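Local coordinates for protein 4'-phospho-dehydrooxetanocin synthase (Bacillus megaterium, PDB 5UL3) that catalyses the oxidative ring contraction of dAMP to an oxetane aldehyde in oxetanocin A biosynthesis, using cobalamin, S-adenosylmethionine and a [4Fe-4S] cluster, at residues M544-L547 against M548-Y552; F605-M608 against Y609-S613; H638-L641 against K642-Y646. One frame throughout, in Å; residues are numbered along the deposited sequence. Where two conformers were deposited one is given.

Contact 1 of 3, residues M544-L547 against M548-Y552. With EDO (1,2-ethanediol), chain Y.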
loop_
_atom_site.group_PDB
_atom_site.type_symbol
_atom_site.label_atom_id
_atom_site.label_comp_id
_atom_site.label_asym_id
_atom_site.label_seq_id
_atom_site.Cartn_x
_atom_site.Cartn_y
_atom_site.Cartn_z
ATOM N N MET A 544 14.474 -3.434 13.193
ATOM C CA MET A 544 13.392 -4.388 13.006
ATOM C C MET A 544 12.232 -4.089 13.941
ATOM O O MET A 544 12.419 -3.890 15.147
ATOM C CB MET A 544 13.899 -5.809 13.256
ATOM C CG MET A 544 12.803 -6.878 13.201
ATOM S SD MET A 544 12.129 -7.160 11.555
ATOM C CE MET A 544 13.511 -7.900 10.704
ATOM N N GLU A 545 11.036 -4.029 13.366
ATOM C CA GLU A 545 9.784 -3.964 14.106
ATOM C C GLU A 545 9.105 -5.309 13.912
ATOM O O GLU A 545 8.854 -5.727 12.776
ATOM C CB GLU A 545 8.907 -2.802 13.622
ATOM C CG GLU A 545 9.468 -1.450 14.030
ATOM C CD GLU A 545 8.777 -0.284 13.342
ATOM O OE1 GLU A 545 7.747 -0.506 12.669
ATOM O OE2 GLU A 545 9.277 0.854 13.474
ATOM N N ILE A 546 8.857 -6.007 15.009
ATOM C CA ILE A 546 8.437 -7.399 14.963
ATOM C C ILE A 546 6.919 -7.436 15.033
ATOM O O ILE A 546 6.325 -7.126 16.073
ATOM C CB ILE A 546 9.081 -8.209 16.094
ATOM C CG1 ILE A 546 10.602 -8.043 16.033
ATOM C CG2 ILE A 546 8.692 -9.668 15.983
ATOM C CD1 ILE A 546 11.355 -8.777 17.127
ATOM N N LEU A 547 6.284 -7.805 13.923
ATOM C CA LEU A 547 4.832 -7.820 13.903
ATOM C C LEU A 547 4.310 -9.119 14.500
ATOM O O LEU A 547 5.037 -10.110 14.636
ATOM C CB LEU A 547 4.302 -7.646 12.475
ATOM C CG LEU A 547 4.591 -6.337 11.734
ATOM C CD1 LEU A 547 3.887 -6.337 10.391
ATOM C CD2 LEU A 547 4.184 -5.118 12.551
ATOM N N MET A 548 3.024 -9.104 14.856
ATOM C CA MET A 548 2.362 -10.320 15.304
ATOM C C MET A 548 2.348 -11.353 14.183
ATOM O O MET A 548 2.378 -11.015 12.993
ATOM C CB MET A 548 0.922 -10.017 15.753
ATOM C CG MET A 548 0.809 -9.016 16.899
ATOM S SD MET A 548 -0.915 -8.544 17.233
ATOM C CE MET A 548 -1.629 -10.149 17.599
ATOM N N ASN A 549 2.324 -12.626 14.574
ATOM C CA ASN A 549 2.136 -13.753 13.663
ATOM C C ASN A 549 3.294 -13.943 12.692
ATOM O O ASN A 549 3.112 -14.527 11.617
ATOM C CB ASN A 549 0.823 -13.624 12.876
ATOM C CG ASN A 549 -0.392 -13.685 13.771
ATOM O OD1 ASN A 549 -0.431 -14.464 14.725
ATOM N ND2 ASN A 549 -1.384 -12.856 13.481
ATOM N N THR A 550 4.503 -13.470 13.050
ATOM C CA THR A 550 5.653 -13.630 12.181
ATOM C C THR A 550 6.540 -14.780 12.646
ATOM O O THR A 550 6.688 -15.010 13.849
ATOM C CB THR A 550 6.504 -12.360 12.167
ATOM O OG1 THR A 550 6.838 -11.995 13.517
ATOM C CG2 THR A 550 5.759 -11.224 11.460
ATOM N N PRO A 551 7.171 -15.473 11.695
ATOM C CA PRO A 551 8.258 -16.392 12.064
ATOM C C PRO A 551 9.315 -15.739 12.927
ATOM O O PRO A 551 9.851 -16.386 13.836
ATOM C CB PRO A 551 8.821 -16.817 10.697
ATOM C CG PRO A 551 7.668 -16.717 9.772
ATOM C CD PRO A 551 6.916 -15.485 10.247
ATOM N N TYR A 552 9.631 -14.465 12.676
ATOM C CA TYR A 552 10.663 -13.808 13.474
ATOM C C TYR A 552 10.246 -13.676 14.937
ATOM O O TYR A 552 11.078 -13.838 15.839
ATOM C CB TYR A 552 11.010 -12.439 12.887
ATOM C CG TYR A 552 12.356 -11.899 13.351
ATOM C CD1 TYR A 552 12.464 -11.167 14.530
ATOM C CD2 TYR A 552 13.513 -12.120 12.607
ATOM C CE1 TYR A 552 13.691 -10.664 14.966
ATOM C CE2 TYR A 552 14.745 -11.631 13.037
ATOM C CZ TYR A 552 14.823 -10.904 14.213
ATOM O OH TYR A 552 16.024 -10.411 14.666
HETATM C C1 EDO Y . 10.239 -3.662 9.137
HETATM O O1 EDO Y . 10.702 -3.320 10.448
HETATM C C2 EDO Y . 9.663 -5.070 9.154
HETATM O O2 EDO Y . 8.672 -5.178 10.179
#

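Contact 2 of 3, residues F605-M608 against Y609-S613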
loop_
_atom_site.group_PDB
_atom_site.type_symbol
_atom_site.label_atom_id
_atom_site.label_comp_id
_atom_site.label_asym_id
_atom_site.label_seq_id
_atom_site.Cartn_x
_atom_site.Cartn_y
_atom_site.Cartn_z
ATOM N N PHE A 605 14.861 15.428 13.252
ATOM C CA PHE A 605 13.598 15.263 12.546
ATOM C C PHE A 605 12.986 16.607 12.169
ATOM O O PHE A 605 12.532 16.794 11.036
ATOM C CB PHE A 605 12.614 14.459 13.391
ATOM C CG PHE A 605 11.296 14.269 12.713
ATOM C CD1 PHE A 605 11.110 13.213 11.842
ATOM C CD2 PHE A 605 10.266 15.176 12.895
ATOM C CE1 PHE A 605 9.901 13.049 11.185
ATOM C CE2 PHE A 605 9.059 15.016 12.245
ATOM C CZ PHE A 605 8.881 13.953 11.390
ATOM N N GLY A 606 12.953 17.550 13.111
ATOM C CA GLY A 606 12.254 18.806 12.854
ATOM C C GLY A 606 12.879 19.597 11.722
ATOM O O GLY A 606 12.185 20.058 10.806
ATOM N N VAL A 607 14.202 19.754 11.762
ATOM C CA VAL A 607 14.905 20.509 10.729
ATOM C C VAL A 607 14.832 19.781 9.389
ATOM O O VAL A 607 14.567 20.393 8.349
ATOM C CB VAL A 607 16.363 20.772 11.153
ATOM C CG1 VAL A 607 17.116 21.465 10.048
ATOM C CG2 VAL A 607 16.413 21.610 12.415
ATOM N N MET A 608 15.073 18.465 9.381
ATOM C CA MET A 608 15.030 17.752 8.105
ATOM C C MET A 608 13.612 17.656 7.545
ATOM O O MET A 608 13.425 17.707 6.317
ATOM C CB MET A 608 15.647 16.360 8.245
ATOM C CG MET A 608 17.146 16.396 8.510
ATOM S SD MET A 608 18.080 17.603 7.537
ATOM C CE MET A 608 17.659 17.108 5.856
ATOM N N TYR A 609 12.601 17.532 8.408
ATOM C CA TYR A 609 11.230 17.600 7.914
ATOM C C TYR A 609 10.961 18.950 7.259
ATOM O O TYR A 609 10.321 19.027 6.203
ATOM C CB TYR A 609 10.243 17.360 9.057
ATOM C CG TYR A 609 8.781 17.522 8.680
ATOM C CD1 TYR A 609 8.040 16.441 8.222
ATOM C CD2 TYR A 609 8.140 18.752 8.800
ATOM C CE1 TYR A 609 6.702 16.581 7.884
ATOM C CE2 TYR A 609 6.805 18.900 8.465
ATOM C CZ TYR A 609 6.091 17.812 8.010
ATOM O OH TYR A 609 4.762 17.954 7.677
ATOM N N THR A 610 11.450 20.024 7.872
ATOM C CA THR A 610 11.219 21.360 7.325
ATOM C C THR A 610 11.909 21.534 5.974
ATOM O O THR A 610 11.314 22.066 5.028
ATOM C CB THR A 610 11.703 22.409 8.319
ATOM O OG1 THR A 610 11.034 22.212 9.568
ATOM C CG2 THR A 610 11.406 23.829 7.799
ATOM N N ILE A 611 13.164 21.093 5.869
ATOM C CA ILE A 611 13.892 21.148 4.602
ATOM C C ILE A 611 13.148 20.367 3.530
ATOM O O ILE A 611 13.001 20.822 2.387
ATOM C CB ILE A 611 15.321 20.620 4.805
ATOM C CG1 ILE A 611 16.153 21.662 5.574
ATOM C CG2 ILE A 611 15.973 20.219 3.464
ATOM C CD1 ILE A 611 17.464 21.137 6.088
ATOM N N LYS A 612 12.653 19.183 3.885
ATOM C CA LYS A 612 11.912 18.377 2.918
ATOM C C LYS A 612 10.624 19.073 2.495
ATOM O O LYS A 612 10.255 19.054 1.312
ATOM C CB LYS A 612 11.626 17.000 3.525
ATOM C CG LYS A 612 11.377 15.873 2.538
ATOM C CD LYS A 612 11.831 14.538 3.164
ATOM C CE LYS A 612 11.735 14.571 4.703
ATOM N NZ LYS A 612 12.152 13.302 5.386
ATOM N N SER A 613 9.925 19.685 3.453
ATOM C CA SER A 613 8.694 20.410 3.156
ATOM C C SER A 613 8.952 21.605 2.241
ATOM O O SER A 613 8.182 21.856 1.306
ATOM C CB SER A 613 8.039 20.873 4.458
ATOM O OG SER A 613 6.899 21.671 4.209
#

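Contact 3 of 3, residues H638-L641 against K642-Y646. With EDO (1,2-ethanediol), chain H.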
loop_
_atom_site.group_PDB
_atom_site.type_symbol
_atom_site.label_atom_id
_atom_site.label_comp_id
_atom_site.label_asym_id
_atom_site.label_seq_id
_atom_site.Cartn_x
_atom_site.Cartn_y
_atom_site.Cartn_z
ATOM N N HIS A 638 24.655 7.905 7.362
ATOM C CA HIS A 638 25.280 6.616 7.080
ATOM C C HIS A 638 26.597 6.477 7.833
ATOM O O HIS A 638 26.865 5.452 8.475
ATOM C CB HIS A 638 25.531 6.431 5.585
ATOM C CG HIS A 638 26.367 5.225 5.291
ATOM N ND1 HIS A 638 25.831 3.957 5.212
ATOM C CD2 HIS A 638 27.705 5.079 5.131
ATOM C CE1 HIS A 638 26.801 3.083 4.991
ATOM N NE2 HIS A 638 27.948 3.739 4.940
ATOM N N PHE A 639 27.446 7.492 7.752
ATOM C CA PHE A 639 28.764 7.326 8.338
ATOM C C PHE A 639 28.760 7.512 9.844
ATOM O O PHE A 639 29.749 7.154 10.496
ATOM C CB PHE A 639 29.757 8.255 7.645
ATOM C CG PHE A 639 30.132 7.781 6.278
ATOM C CD1 PHE A 639 30.898 6.633 6.121
ATOM C CD2 PHE A 639 29.684 8.440 5.149
ATOM C CE1 PHE A 639 31.232 6.162 4.850
ATOM C CE2 PHE A 639 30.002 7.972 3.881
ATOM C CZ PHE A 639 30.776 6.836 3.727
ATOM N N LEU A 640 27.661 8.010 10.413
ATOM C CA LEU A 640 27.483 7.932 11.857
ATOM C C LEU A 640 27.617 6.496 12.344
ATOM O O LEU A 640 28.367 6.214 13.286
ATOM C CB LEU A 640 26.121 8.482 12.260
ATOM C CG LEU A 640 25.691 8.050 13.661
ATOM C CD1 LEU A 640 26.507 8.791 14.771
ATOM C CD2 LEU A 640 24.194 8.234 13.857
ATOM N N LEU A 641 26.876 5.572 11.722
ATOM C CA LEU A 641 26.945 4.182 12.158
ATOM C C LEU A 641 28.328 3.588 11.912
ATOM O O LEU A 641 28.833 2.816 12.737
ATOM C CB LEU A 641 25.872 3.346 11.464
ATOM C CG LEU A 641 25.827 1.902 11.948
ATOM C CD1 LEU A 641 25.756 1.875 13.468
ATOM C CD2 LEU A 641 24.616 1.192 11.334
ATOM N N LYS A 642 28.956 3.928 10.784
ATOM C CA LYS A 642 30.310 3.442 10.547
ATOM C C LYS A 642 31.259 3.964 11.620
ATOM O O LYS A 642 32.131 3.230 12.103
ATOM C CB LYS A 642 30.781 3.846 9.150
ATOM C CG LYS A 642 32.043 3.139 8.699
ATOM C CD LYS A 642 32.400 3.508 7.270
ATOM C CE LYS A 642 33.301 2.458 6.619
ATOM N NZ LYS A 642 32.644 1.136 6.288
ATOM N N TYR A 643 31.047 5.207 12.050
ATOM C CA TYR A 643 31.855 5.805 13.107
ATOM C C TYR A 643 31.607 5.129 14.453
ATOM O O TYR A 643 32.557 4.866 15.203
ATOM C CB TYR A 643 31.546 7.296 13.171
ATOM C CG TYR A 643 32.355 8.103 14.160
ATOM C CD1 TYR A 643 33.711 8.311 13.971
ATOM C CD2 TYR A 643 31.745 8.690 15.253
ATOM C CE1 TYR A 643 34.451 9.075 14.873
ATOM C CE2 TYR A 643 32.474 9.462 16.157
ATOM C CZ TYR A 643 33.822 9.644 15.963
ATOM O OH TYR A 643 34.532 10.401 16.870
ATOM N N LEU A 644 30.342 4.847 14.783
ATOM C CA LEU A 644 30.046 4.145 16.031
ATOM C C LEU A 644 30.666 2.749 16.051
ATOM O O LEU A 644 31.250 2.337 17.062
ATOM C CB LEU A 644 28.533 4.067 16.251
ATOM C CG LEU A 644 27.809 5.389 16.545
ATOM C CD1 LEU A 644 26.288 5.206 16.503
ATOM C CD2 LEU A 644 28.230 5.917 17.892
ATOM N N VAL A 645 30.554 2.009 14.944
ATOM C CA VAL A 645 31.118 0.660 14.880
ATOM C C VAL A 645 32.642 0.724 14.924
ATOM O O VAL A 645 33.301 -0.134 15.530
ATOM C CB VAL A 645 30.614 -0.075 13.622
ATOM C CG1 VAL A 645 31.352 -1.421 13.420
ATOM C CG2 VAL A 645 29.114 -0.318 13.716
ATOM N N TYR A 646 33.226 1.743 14.289
ATOM C CA TYR A 646 34.673 1.919 14.340
ATOM C C TYR A 646 35.156 2.123 15.768
ATOM O O TYR A 646 36.193 1.579 16.165
ATOM C CB TYR A 646 35.100 3.107 13.483
ATOM C CG TYR A 646 36.598 3.291 13.468
ATOM C CD1 TYR A 646 37.396 2.536 12.614
ATOM C CD2 TYR A 646 37.219 4.203 14.315
ATOM C CE1 TYR A 646 38.771 2.690 12.597
ATOM C CE2 TYR A 646 38.595 4.364 14.306
ATOM C CZ TYR A 646 39.363 3.606 13.445
ATOM O OH TYR A 646 40.730 3.759 13.433
HETATM C C1 EDO H . 22.578 3.047 6.312
HETATM O O1 EDO H . 23.236 3.423 5.096
HETATM C C2 EDO H . 21.250 2.393 5.925
HETATM O O2 EDO H . 20.619 1.915 7.107
#

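Contact 1 of 3, residues M544-L547 against M548-Y552
A first torsion of -161° swings the Tyr552 ring back from the start of its helix to Ile546 and Met544. The Met544 chain, bent at both chi2 and chi3, carries SD over the face of that ring. The sulfur lies 5.0 Å from the Tyr552 ring centroid, only 8° off the normal, a rather distant Met-aromatic contact. Ile546 instead meets the ring at its edge, with CD1 3.7 Å from Tyr552 CE1 and near the ring plane. The Tyr552 hydroxyl is hydrogen-bonded to Asp477 and to the backbone N of Leu479, which helps hold the ring against Met544 and Ile546.

Leu547 to Thr550 form a type II beta turn. Thr550 OG1, set between its own backbone N and carbonyl carbon, donates a 2.8 Å hydrogen bond to Leu547 O across the turn; it approaches 24° out of the carbonyl plane. The same residue is the N-cap of the following helix, its side chain also capping a backbone N there, so turn and helix start are joined through one threonine. Thr550 OG1 also lies 3.9 Å from Ile546 CG2.

A 1,2-ethanediol, likely a crystallisation additive, bridges the backbone of Glu545: N donates to O1 of the diol (3.0 Å), and O2 of the diol donates to Glu545 O (2.7 Å). Glu545 itself binds S-adenosylmethionine and belongs to the cobalamin pocket; its carboxylate forms a salt bridge with Arg580. Leu547 likewise touches the cobalamin. The short, weakly bonded strand 546-547 runs antiparallel to strand 580-581, Met548 packs on helix 218-222, and the turn leads directly into helix 551-563.

Contact 2 of 3, residues F605-M608 against Y609-S613
Phe605 and Tyr609, one helical turn apart, form the aromatic part of this contact. Their side chains run alongside each other in the same direction, with planes at 22° but slid so far apart, at 5.8 Å between centroids, that the rings barely overlap. What lies over a face of the Phe605 ring is Tyr609 CB, displaced toward the rim, while Phe605 CZ comes within 4.1 Å of Tyr609 CD1.

Polar contacts follow the i to i+4 pattern of the alpha helix, from Tyr609 N to Phe605 O through Lys612 N to Met608 O. Gly606 O is gripped twice: Thr610 N (3.0 Å) and Thr610 OG1 (2.7 Å) donate to it from opposite faces of its carbonyl plane. With chi1 at -57°, the Thr610 hydroxyl turns back to that oxygen within its own helix.

Apolar contacts gather around Ile611 CD1, which touches Val607 CG1 at 4.0 Å and Met608 SD at 3.9 Å. The Met608 chain, bent at chi2 and chi3, runs beside Ile611.

The surrounding helices belong to the C-terminal bundle: Val607 and Thr610 face helix 720-730, Met608 and Ile611 lean on Met630 of helix 620-648, and helix 683-709 receives Val607 and Met608.

Contact 3 of 3, residues H638-L641 against K642-Y646
The Phe639 ring has Lys642 CD at its edge, near its plane and 3.7 Å from Phe639 CD1, and the CD2 corner of the His638 ring over the centre of one face, 3.5 Å above the plane. These are neighbours on an alpha helix of the C-terminal helix bundle, and the contact joins its successive turns. The imidazole in turn has Phe639 CD2 at its own edge, stacks with Tyr534, and accepts or donates a 2.7 Å hydrogen bond between ND1 and O1 of a 1,2-ethanediol.

Lys642 lies alongside Phe639, its CG anti to the backbone N (chi1 -167°), and only its last torsion bends. That bend takes NZ to a salt bridge with Glu494, whose OE2 also bonds His638 NE2. One carboxylate thus ties together two residues of successive turns and would probably stabilise the positive charge of Lys642.

Within the helix the bond from Lys642 N to His638 O is weak, at 3.5 Å. The next ones are shorter, with Tyr643 N 2.8 Å from Phe639 O and Leu644 N the same distance from Leu640 O.

Phe639 and Tyr643 each meet Trp693 of helix 683-709, while Lys642 also packs on helix 652-664. Toward helix 484-493 lies Val645, whose CG2 sits 4.0 Å from Leu641 CD1 and 3.3 Å from Leu641 O.

In the fold
All three contacts are local, and along the chain they follow in series without nesting or crossing. Contact 1 comes first, where the chain leaves the cobalamin and S-adenosylmethionine site and turns into helix 551-563; it is the one of the three that closes a turn. Contact 2 joins successive turns within helix 588-617, and contact 3 does so in the next helix, 620-648. Helix 620-648 is linked to contact 2 through Met630, and both helices pack against helix 683-709. No two contacts touch: their nearest atoms are about 11 to 12 Å apart. Together they trace the path from the cofactor site into the C-terminal helix bundle.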